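Local coordinates for protein 3-methyladenine DNA glycosylase (Helicobacter pylori, PDB 1PU6) that excises alkylated bases such as 3-methyladenine from DNA in base excision repair, as a glycosylase built on a helix-hairpin-helix fold, at residues 135-139 with 140-144; 111-114 with 115-119; 195-198 with 199-203; 124-127 with 128-131. All coordinates share one frame; numbering follows the deposited sequence.

Contact 1. Residues 135-139 with 140-144; sequences DAILC and YACAK. Unlike the reference sequence in segment 140-144: Ala-141 (reference Val).
Leu-138 O is gripped at the end of helix 131-141 by two backbone donors: Lys-144 N at 2.9 Å in a nearly straight bond (166°), and Cys-142 N in a long, weak one. The reach of six residues to Lys-144 fits with the wider pi-type turn at 137-139 and with Ala-143, whose positive phi, unusual for a residue with a CB, turns the chain out of the helix; its methyl is the least bulky side chain to carry there. Lys-144 then folds back, its CG 4.1 Å from Leu-138 CB, so the aliphatic part of the lysine lies against the base of the leucine while NZ goes on to Gln-116 O.

One turn earlier Tyr-140 N bonds Ala-136 O at 2.8 Å. Cys-139 SG, set anti to its backbone N (chi1 -179°), stands over the Tyr-140 ring, 4.1 Å from the centroid, in a sulfur-aromatic contact. The short side chain of Ala-136 lets the ring edge lie against the helix, CB 4.2 Å from Tyr-140 CD2.

This second helix of the helix-hairpin-helix runs through the interior. Ile-137 packs on helix 31-39, Leu-138 on helix 120-124, Cys-142 on helix 111-117, and Tyr-140 OH bonds Ala-200 O of helix 195-203.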
# COMPACT_ATOMS: atom_id res chain seq x y z
N ASP A 135 0.11 4.02 -5.33
CA ASP A 135 -0.12 2.61 -5.78
C ASP A 135 -0.57 1.70 -4.64
O ASP A 135 -1.38 0.76 -4.86
CB ASP A 135 1.13 2.10 -6.43
CG ASP A 135 1.35 2.70 -7.81
OD1 ASP A 135 2.49 2.64 -8.32
OD2 ASP A 135 0.44 3.34 -8.42
N ALA A 136 -0.05 1.94 -3.43
CA ALA A 136 -0.49 1.13 -2.28
C ALA A 136 -1.97 1.39 -1.97
O ALA A 136 -2.72 0.46 -1.62
CB ALA A 136 0.39 1.42 -1.03
N ILE A 137 -2.42 2.64 -2.15
CA ILE A 137 -3.86 2.91 -2.00
C ILE A 137 -4.64 2.14 -3.10
O ILE A 137 -5.66 1.46 -2.83
CB ILE A 137 -4.12 4.45 -2.10
CG1 ILE A 137 -3.52 5.17 -0.88
CG2 ILE A 137 -5.68 4.73 -2.28
CD1 ILE A 137 -3.46 6.74 -1.02
N LEU A 138 -4.19 2.25 -4.37
CA LEU A 138 -4.93 1.56 -5.47
C LEU A 138 -5.03 0.02 -5.26
O LEU A 138 -6.12 -0.59 -5.45
CB LEU A 138 -4.27 1.80 -6.83
CG LEU A 138 -4.42 3.24 -7.30
CD1 LEU A 138 -3.52 3.54 -8.50
CD2 LEU A 138 -5.86 3.67 -7.61
N CYS A 139 -3.92 -0.59 -4.87
CA CYS A 139 -3.93 -2.05 -4.66
C CYS A 139 -4.61 -2.44 -3.36
O CYS A 139 -5.60 -3.19 -3.36
CB CYS A 139 -2.45 -2.60 -4.67
SG CYS A 139 -2.41 -4.36 -4.44
N TYR A 140 -4.09 -1.95 -2.22
CA TYR A 140 -4.49 -2.49 -0.92
C TYR A 140 -5.73 -1.84 -0.31
O TYR A 140 -6.29 -2.39 0.64
CB TYR A 140 -3.33 -2.33 0.09
CG TYR A 140 -2.14 -3.14 -0.34
CD1 TYR A 140 -2.10 -4.55 -0.08
CD2 TYR A 140 -1.01 -2.51 -0.91
CE1 TYR A 140 -0.98 -5.32 -0.39
CE2 TYR A 140 0.15 -3.29 -1.26
CZ TYR A 140 0.13 -4.68 -0.99
OH TYR A 140 1.22 -5.42 -1.36
N ALA A 141 -6.13 -0.68 -0.82
CA ALA A 141 -7.42 -0.11 -0.42
C ALA A 141 -8.49 -0.31 -1.47
O ALA A 141 -9.62 -0.52 -1.09
CB ALA A 141 -7.32 1.38 -0.01
N CYS A 142 -8.16 -0.25 -2.77
CA CYS A 142 -9.20 -0.25 -3.84
C CYS A 142 -9.30 -1.55 -4.66
O CYS A 142 -10.17 -1.67 -5.55
CB CYS A 142 -8.97 0.92 -4.82
SG CYS A 142 -8.90 2.52 -3.96
N ALA A 143 -8.41 -2.50 -4.37
CA ALA A 143 -8.41 -3.77 -5.12
C ALA A 143 -8.19 -3.64 -6.64
O ALA A 143 -8.77 -4.46 -7.43
CB ALA A 143 -9.68 -4.64 -4.77
N LYS A 144 -7.38 -2.66 -7.05
CA LYS A 144 -7.03 -2.49 -8.47
C LYS A 144 -5.84 -3.33 -8.84
O LYS A 144 -5.01 -3.69 -7.96
CB LYS A 144 -6.62 -1.05 -8.78
CG LYS A 144 -7.63 -0.03 -8.42
CD LYS A 144 -8.86 -0.17 -9.15
CE LYS A 144 -9.62 1.16 -8.97
NZ LYS A 144 -10.87 1.08 -9.76

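Contact 2. Residues 111-114 with 115-119; sequences FENF and KQEVT
Phe-114 and Val-118, one turn apart, make the inner contact at the C-terminal end of helix 111-117, a short helix of the HhH-GPD glycosylase domain that lies just ahead of the helix-hairpin-helix; Val-118 is the first residue beyond it. The valine lies over one face of the phenyl ring: its CB is 4.1 Å from the Phe-114 centroid in a CH-pi contact, CG1 stands above the ring centre, and CG2 comes down on the rim at 3.4 Å from Phe-114 CE1. Val-118 reaches the ring with both branches because CG1 takes the crowded position between N and carbonyl carbon (chi1 68°), leaving CG2 anti to N. Branching at CB suits a residue that must both cover a ring and leave helical geometry.

A second CH-pi pair repeats the scheme towards the helix start. Lys-115 lays its aliphatic chain across a face of Phe-111, CG 4.2 Å from the centroid, and its bend at chi3 brings CE to 3.7 Å from Phe-111 CE2; a long, flexible chain can thus shield a phenyl group and still carry its ammonium outward.

Backbone bonds fix these spacings, with Val-118 N to Phe-114 O at 2.9 Å and Lys-115 N to Phe-111 O at 3.0 Å. Farther out, Glu-66 receives the backbone N-H groups of Phe-111 and Glu-112, and Leu-34 of helix 31-39 backs both phenyl rings. On the solvent side Asn-113 OD1 meets Glu-117 CG at 3.7 Å while its ND2 donates to Phe-108 O. Gln-116 NE2 donates to Glu-117 OE1 at 2.8 Å, on the anti side of the carboxylate but 32° out of its plane.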
# COMPACT_ATOMS: atom_id res chain seq x y z
N PHE A 111 -16.35 7.06 0.14
CA PHE A 111 -15.23 6.14 0.05
C PHE A 111 -15.61 4.98 -0.89
O PHE A 111 -14.78 4.51 -1.65
CB PHE A 111 -14.84 5.62 1.45
CG PHE A 111 -13.63 4.77 1.46
CD1 PHE A 111 -12.40 5.27 0.99
CD2 PHE A 111 -13.68 3.45 1.96
CE1 PHE A 111 -11.25 4.46 0.99
CE2 PHE A 111 -12.53 2.64 1.98
CZ PHE A 111 -11.31 3.14 1.51
N GLU A 112 -16.86 4.52 -0.85
CA GLU A 112 -17.25 3.41 -1.73
C GLU A 112 -17.10 3.79 -3.21
O GLU A 112 -16.56 3.01 -4.00
CB GLU A 112 -18.73 3.02 -1.47
CG GLU A 112 -19.22 1.87 -2.36
CD GLU A 112 -20.47 1.19 -1.80
OE1 GLU A 112 -21.03 1.69 -0.79
OE2 GLU A 112 -20.91 0.15 -2.37
N ASN A 113 -17.59 4.97 -3.60
CA ASN A 113 -17.44 5.39 -4.99
C ASN A 113 -16.00 5.66 -5.35
O ASN A 113 -15.57 5.32 -6.48
CB ASN A 113 -18.31 6.62 -5.28
CG ASN A 113 -18.45 6.90 -6.76
OD1 ASN A 113 -18.83 6.00 -7.58
ND2 ASN A 113 -18.18 8.16 -7.14
N PHE A 114 -15.24 6.22 -4.41
CA PHE A 114 -13.80 6.45 -4.62
C PHE A 114 -13.11 5.14 -5.03
O PHE A 114 -12.29 5.12 -5.95
CB PHE A 114 -13.19 7.02 -3.29
CG PHE A 114 -11.67 6.97 -3.21
CD1 PHE A 114 -10.85 8.00 -3.73
CD2 PHE A 114 -11.05 5.93 -2.48
CE1 PHE A 114 -9.43 7.96 -3.58
CE2 PHE A 114 -9.64 5.85 -2.35
CZ PHE A 114 -8.83 6.88 -2.86
N LYS A 115 -13.40 4.05 -4.32
CA LYS A 115 -12.68 2.82 -4.58
C LYS A 115 -12.96 2.36 -6.01
O LYS A 115 -12.11 1.76 -6.62
CB LYS A 115 -13.08 1.68 -3.61
CG LYS A 115 -12.58 1.86 -2.19
CD LYS A 115 -12.89 0.64 -1.29
CE LYS A 115 -14.21 0.73 -0.66
NZ LYS A 115 -14.53 -0.53 0.15
N GLN A 116 -14.16 2.65 -6.53
CA GLN A 116 -14.50 2.29 -7.90
C GLN A 116 -13.89 3.20 -8.95
O GLN A 116 -13.44 2.69 -9.99
CB GLN A 116 -16.02 2.22 -8.08
CG GLN A 116 -16.52 1.77 -9.44
CD GLN A 116 -18.05 1.81 -9.54
OE1 GLN A 116 -18.74 1.08 -8.81
NE2 GLN A 116 -18.59 2.66 -10.42
N GLU A 117 -13.84 4.51 -8.71
CA GLU A 117 -13.54 5.48 -9.77
C GLU A 117 -12.18 6.15 -9.73
O GLU A 117 -11.79 6.80 -10.74
CB GLU A 117 -14.62 6.56 -9.81
CG GLU A 117 -16.06 6.04 -10.01
CD GLU A 117 -16.35 5.57 -11.43
OE1 GLU A 117 -17.41 4.91 -11.61
OE2 GLU A 117 -15.55 5.88 -12.37
N VAL A 118 -11.47 6.04 -8.59
CA VAL A 118 -10.18 6.72 -8.47
C VAL A 118 -9.16 6.25 -9.54
O VAL A 118 -9.17 5.08 -9.95
CB VAL A 118 -9.60 6.59 -7.03
CG1 VAL A 118 -9.23 5.20 -6.73
CG2 VAL A 118 -8.45 7.60 -6.81
N THR A 119 -8.33 7.19 -10.00
CA THR A 119 -7.21 6.88 -10.88
C THR A 119 -5.89 7.24 -10.20
O THR A 119 -5.84 8.09 -9.27
CB THR A 119 -7.25 7.64 -12.19
OG1 THR A 119 -7.16 9.05 -11.93
CG2 THR A 119 -8.55 7.44 -12.91

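Contact 3. Residues 195-198 with 199-203; sequences LAQL and YARFH
Leu-195 and Tyr-199 meet through an apolar contact along the first turn of helix 195-203. Leu-195 CD1 sits over one face of the Tyr-199 ring, displaced towards its rim, 4.0 Å from the centroid in a CH-pi contact and 3.8 Å from Tyr-199 CZ. The leucine reaches it because its CG is anti to the backbone N (chi1 177°), while the tyrosine CG lies beside its own N (chi1 -75°), turning the ring back towards the preceding turn. Leu-198 approaches the ring obliquely, its CD2 4.2 Å from Tyr-199 CD2. Branched leucines fill the space on this buried side, where Val-178 of helix 167-179 touches both of them.

Regular backbone bonds four residues apart run through the whole segment: this is a plain alpha-helix, lying in the half of the two-part HhH glycosylase fold that also holds the N-terminal helix 4-12. Tyr-199 N bonds Leu-195 O at 3.0 Å and Phe-202 N bonds Leu-198 O at 2.9 Å. Ala-200, small enough to let Trp-23 and Cys-139 come close, donates to Ala-196 O at 3.0 Å.

Polar side chains take another face. The Arg-201 chain passes Gln-197 O, with CG 3.5 Å from it, then bends at chi3; its NE bonds the carboxylated lysine at position 205. Arg-201 NH1 and Gln-197 NE2 both donate to Ala-22 O.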
# COMPACT_ATOMS: atom_id res chain seq x y z
N LEU A 195 -6.17 -11.29 -9.96
CA LEU A 195 -4.88 -10.70 -10.27
C LEU A 195 -4.54 -9.55 -9.30
O LEU A 195 -3.41 -9.42 -8.88
CB LEU A 195 -4.89 -10.20 -11.73
CG LEU A 195 -3.63 -9.49 -12.19
CD1 LEU A 195 -2.40 -10.40 -11.99
CD2 LEU A 195 -3.79 -9.01 -13.65
N ALA A 196 -5.51 -8.71 -8.93
CA ALA A 196 -5.20 -7.69 -7.91
C ALA A 196 -4.69 -8.29 -6.57
O ALA A 196 -3.71 -7.79 -5.97
CB ALA A 196 -6.40 -6.80 -7.66
N GLN A 197 -5.35 -9.34 -6.08
CA GLN A 197 -4.88 -9.96 -4.82
C GLN A 197 -3.51 -10.60 -5.03
O GLN A 197 -2.68 -10.63 -4.09
CB GLN A 197 -5.89 -10.99 -4.35
CG GLN A 197 -5.57 -11.46 -2.91
CD GLN A 197 -6.56 -12.49 -2.38
OE1 GLN A 197 -7.65 -12.69 -2.94
NE2 GLN A 197 -6.20 -13.12 -1.27
N LEU A 198 -3.28 -11.20 -6.21
CA LEU A 198 -1.96 -11.73 -6.51
C LEU A 198 -0.86 -10.62 -6.38
O LEU A 198 0.17 -10.83 -5.74
CB LEU A 198 -1.93 -12.40 -7.90
CG LEU A 198 -0.64 -13.10 -8.29
CD1 LEU A 198 -1.02 -14.25 -9.39
CD2 LEU A 198 0.36 -12.14 -8.88
N TYR A 199 -1.09 -9.44 -6.97
CA TYR A 199 -0.08 -8.36 -6.85
C TYR A 199 0.08 -7.90 -5.37
O TYR A 199 1.21 -7.60 -4.93
CB TYR A 199 -0.53 -7.17 -7.72
CG TYR A 199 -0.37 -7.31 -9.21
CD1 TYR A 199 -1.22 -6.62 -10.07
CD2 TYR A 199 0.68 -8.02 -9.77
CE1 TYR A 199 -1.09 -6.68 -11.45
CE2 TYR A 199 0.84 -8.09 -11.20
CZ TYR A 199 -0.05 -7.40 -12.02
OH TYR A 199 0.08 -7.43 -13.42
N ALA A 200 -1.03 -7.88 -4.61
CA ALA A 200 -0.97 -7.54 -3.17
C ALA A 200 -0.01 -8.46 -2.44
O ALA A 200 0.87 -8.01 -1.66
CB ALA A 200 -2.39 -7.61 -2.56
N ARG A 201 -0.15 -9.76 -2.71
CA ARG A 201 0.68 -10.76 -2.03
C ARG A 201 2.13 -10.73 -2.56
O ARG A 201 3.07 -10.94 -1.79
CB ARG A 201 0.06 -12.14 -2.20
CG ARG A 201 -1.28 -12.32 -1.41
CD ARG A 201 -1.88 -13.66 -1.55
NE ARG A 201 -1.05 -14.64 -0.78
CZ ARG A 201 -1.21 -14.92 0.52
NH1 ARG A 201 -2.16 -14.38 1.24
NH2 ARG A 201 -0.40 -15.85 1.10
N PHE A 202 2.31 -10.55 -3.87
CA PHE A 202 3.65 -10.54 -4.47
C PHE A 202 4.52 -9.41 -3.85
O PHE A 202 5.68 -9.65 -3.39
CB PHE A 202 3.48 -10.39 -6.02
CG PHE A 202 4.73 -10.63 -6.84
CD1 PHE A 202 4.63 -10.51 -8.26
CD2 PHE A 202 5.95 -10.97 -6.29
CE1 PHE A 202 5.72 -10.67 -9.11
CE2 PHE A 202 7.11 -11.17 -7.13
CZ PHE A 202 6.98 -11.03 -8.56
N HIS A 203 3.97 -8.21 -3.75
CA HIS A 203 4.73 -7.11 -3.12
C HIS A 203 5.03 -7.50 -1.62
O HIS A 203 6.13 -7.23 -1.14
CB HIS A 203 3.96 -5.79 -3.19
CG HIS A 203 4.57 -4.71 -2.36
ND1 HIS A 203 5.87 -4.26 -2.54
CD2 HIS A 203 4.10 -4.06 -1.26
CE1 HIS A 203 6.14 -3.32 -1.64
NE2 HIS A 203 5.09 -3.19 -0.85

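Contact 4. Residues 124-127 with 128-131; sequences LDQK and GIGK
Ile-129 lies back over Gln-126, and each step along its longer branch meets that residue. Ile-129 CB stands 3.5 Å from Gln-126 O; CG1, turned beside the backbone N (chi1 -63°), passes the same oxygen at 3.6 Å; and CD1 ends 3.7 Å from Gln-126 CB. A branched aliphatic residue suits this place, because beyond the glutamine it also packs on Leu-100 of helix 90-108 and Ala-134 of helix 131-141. The glutamine is bent at chi2, and its amide is held from both ends: OE1 by Asn-103 ND2, NE2 by Trp-122 O.

Gln-126 to Ile-129 form a type II beta turn, closed by Ile-129 N to Gln-126 O at 3.1 Å and 165°. The turn lies in the hairpin of the helix-hairpin-helix motif, between helices 120-124 and 131-141; in relatives this glycine-rich loop binds the DNA backbone, and it probably does so here. Gly-128 occupies the third turn position with phi 98°, where the absence of a CB spares Lys-127 O a collision. Gln-41 bonds both Gly-128 O and Gly-130 N through its side-chain amide.

Between the two ends of the loop a water donates to Leu-124 O and to Ile-129 O, each at 2.7 Å. Nearby, Leu-124 CD2 lies 3.7 Å from Ile-129 O and 3.9 Å from Lys-131 CG. The extended lysine chain carries NZ on to a salt bridge with Asp-168.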
# COMPACT_ATOMS: atom_id res chain seq x y z
N LEU A 124 -1.90 11.23 -7.44
CA LEU A 124 -0.64 11.97 -7.56
C LEU A 124 -0.84 13.49 -7.54
O LEU A 124 0.10 14.25 -7.20
CB LEU A 124 0.16 11.56 -8.81
CG LEU A 124 0.61 10.10 -8.71
CD1 LEU A 124 1.12 9.67 -10.12
CD2 LEU A 124 1.70 9.84 -7.62
N ASP A 125 -2.05 13.95 -7.90
CA ASP A 125 -2.38 15.36 -7.78
C ASP A 125 -2.73 15.83 -6.37
O ASP A 125 -3.05 17.03 -6.14
CB ASP A 125 -3.51 15.70 -8.77
CG ASP A 125 -2.98 15.81 -10.21
OD1 ASP A 125 -3.76 15.66 -11.18
OD2 ASP A 125 -1.77 16.07 -10.41
N GLN A 126 -2.68 14.92 -5.40
CA GLN A 126 -2.90 15.26 -4.00
C GLN A 126 -1.50 15.54 -3.39
O GLN A 126 -0.64 14.64 -3.36
CB GLN A 126 -3.60 14.09 -3.27
CG GLN A 126 -4.89 13.61 -3.99
CD GLN A 126 -5.83 14.77 -4.33
OE1 GLN A 126 -6.15 15.57 -3.43
NE2 GLN A 126 -6.33 14.84 -5.58
N LYS A 127 -1.27 16.78 -2.92
CA LYS A 127 0.11 17.19 -2.66
C LYS A 127 0.79 16.34 -1.59
O LYS A 127 0.26 16.13 -0.49
CB LYS A 127 0.19 18.67 -2.25
CG LYS A 127 1.65 19.15 -2.13
CD LYS A 127 1.78 20.59 -2.54
CE LYS A 127 3.19 21.11 -2.17
NZ LYS A 127 3.84 21.91 -3.24
N GLY A 128 1.95 15.83 -1.94
CA GLY A 128 2.75 15.06 -1.00
C GLY A 128 2.59 13.56 -1.16
O GLY A 128 3.36 12.83 -0.54
N ILE A 129 1.61 13.07 -1.95
CA ILE A 129 1.44 11.63 -2.11
C ILE A 129 2.38 11.16 -3.23
O ILE A 129 2.18 11.51 -4.41
CB ILE A 129 -0.04 11.28 -2.45
CG1 ILE A 129 -0.96 11.68 -1.28
CG2 ILE A 129 -0.17 9.73 -2.82
CD1 ILE A 129 -2.34 11.18 -1.38
N GLY A 130 3.40 10.37 -2.88
CA GLY A 130 4.31 9.83 -3.89
C GLY A 130 3.74 8.58 -4.59
O GLY A 130 2.62 8.09 -4.27
N LYS A 131 4.49 8.08 -5.57
CA LYS A 131 4.00 6.94 -6.36
C LYS A 131 3.77 5.68 -5.53
O LYS A 131 2.77 4.98 -5.73
CB LYS A 131 4.95 6.67 -7.55
CG LYS A 131 4.74 7.67 -8.61
CD LYS A 131 5.74 7.45 -9.74
CE LYS A 131 5.48 8.50 -10.83
NZ LYS A 131 6.35 8.28 -11.94
O HOH W 1 2.43 13.63 -6.03

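How the contacts relate
From the N terminus the order is contact 2, contact 4, contact 1, contact 3; they follow in series, and none nests in or crosses another. Contact 2 closes the turns of helix 111-117 and its exit. After helix 120-124, contact 4 closes the hairpin, and contact 1, on the helix that leaves it, closes that helix's C-terminal end. This returns the chain to contact 2, where Ala-141 O lies 3.5 Å from Lys-115 CD. Some fifty residues later contact 3 brings helix 195-203 against contact 1, with Ala-143 O 3.3 Å from Ala-196 CB. Contact 1 thus lies where the two halves meet, while contacts 3 and 4 lie about 22 Å apart between centres.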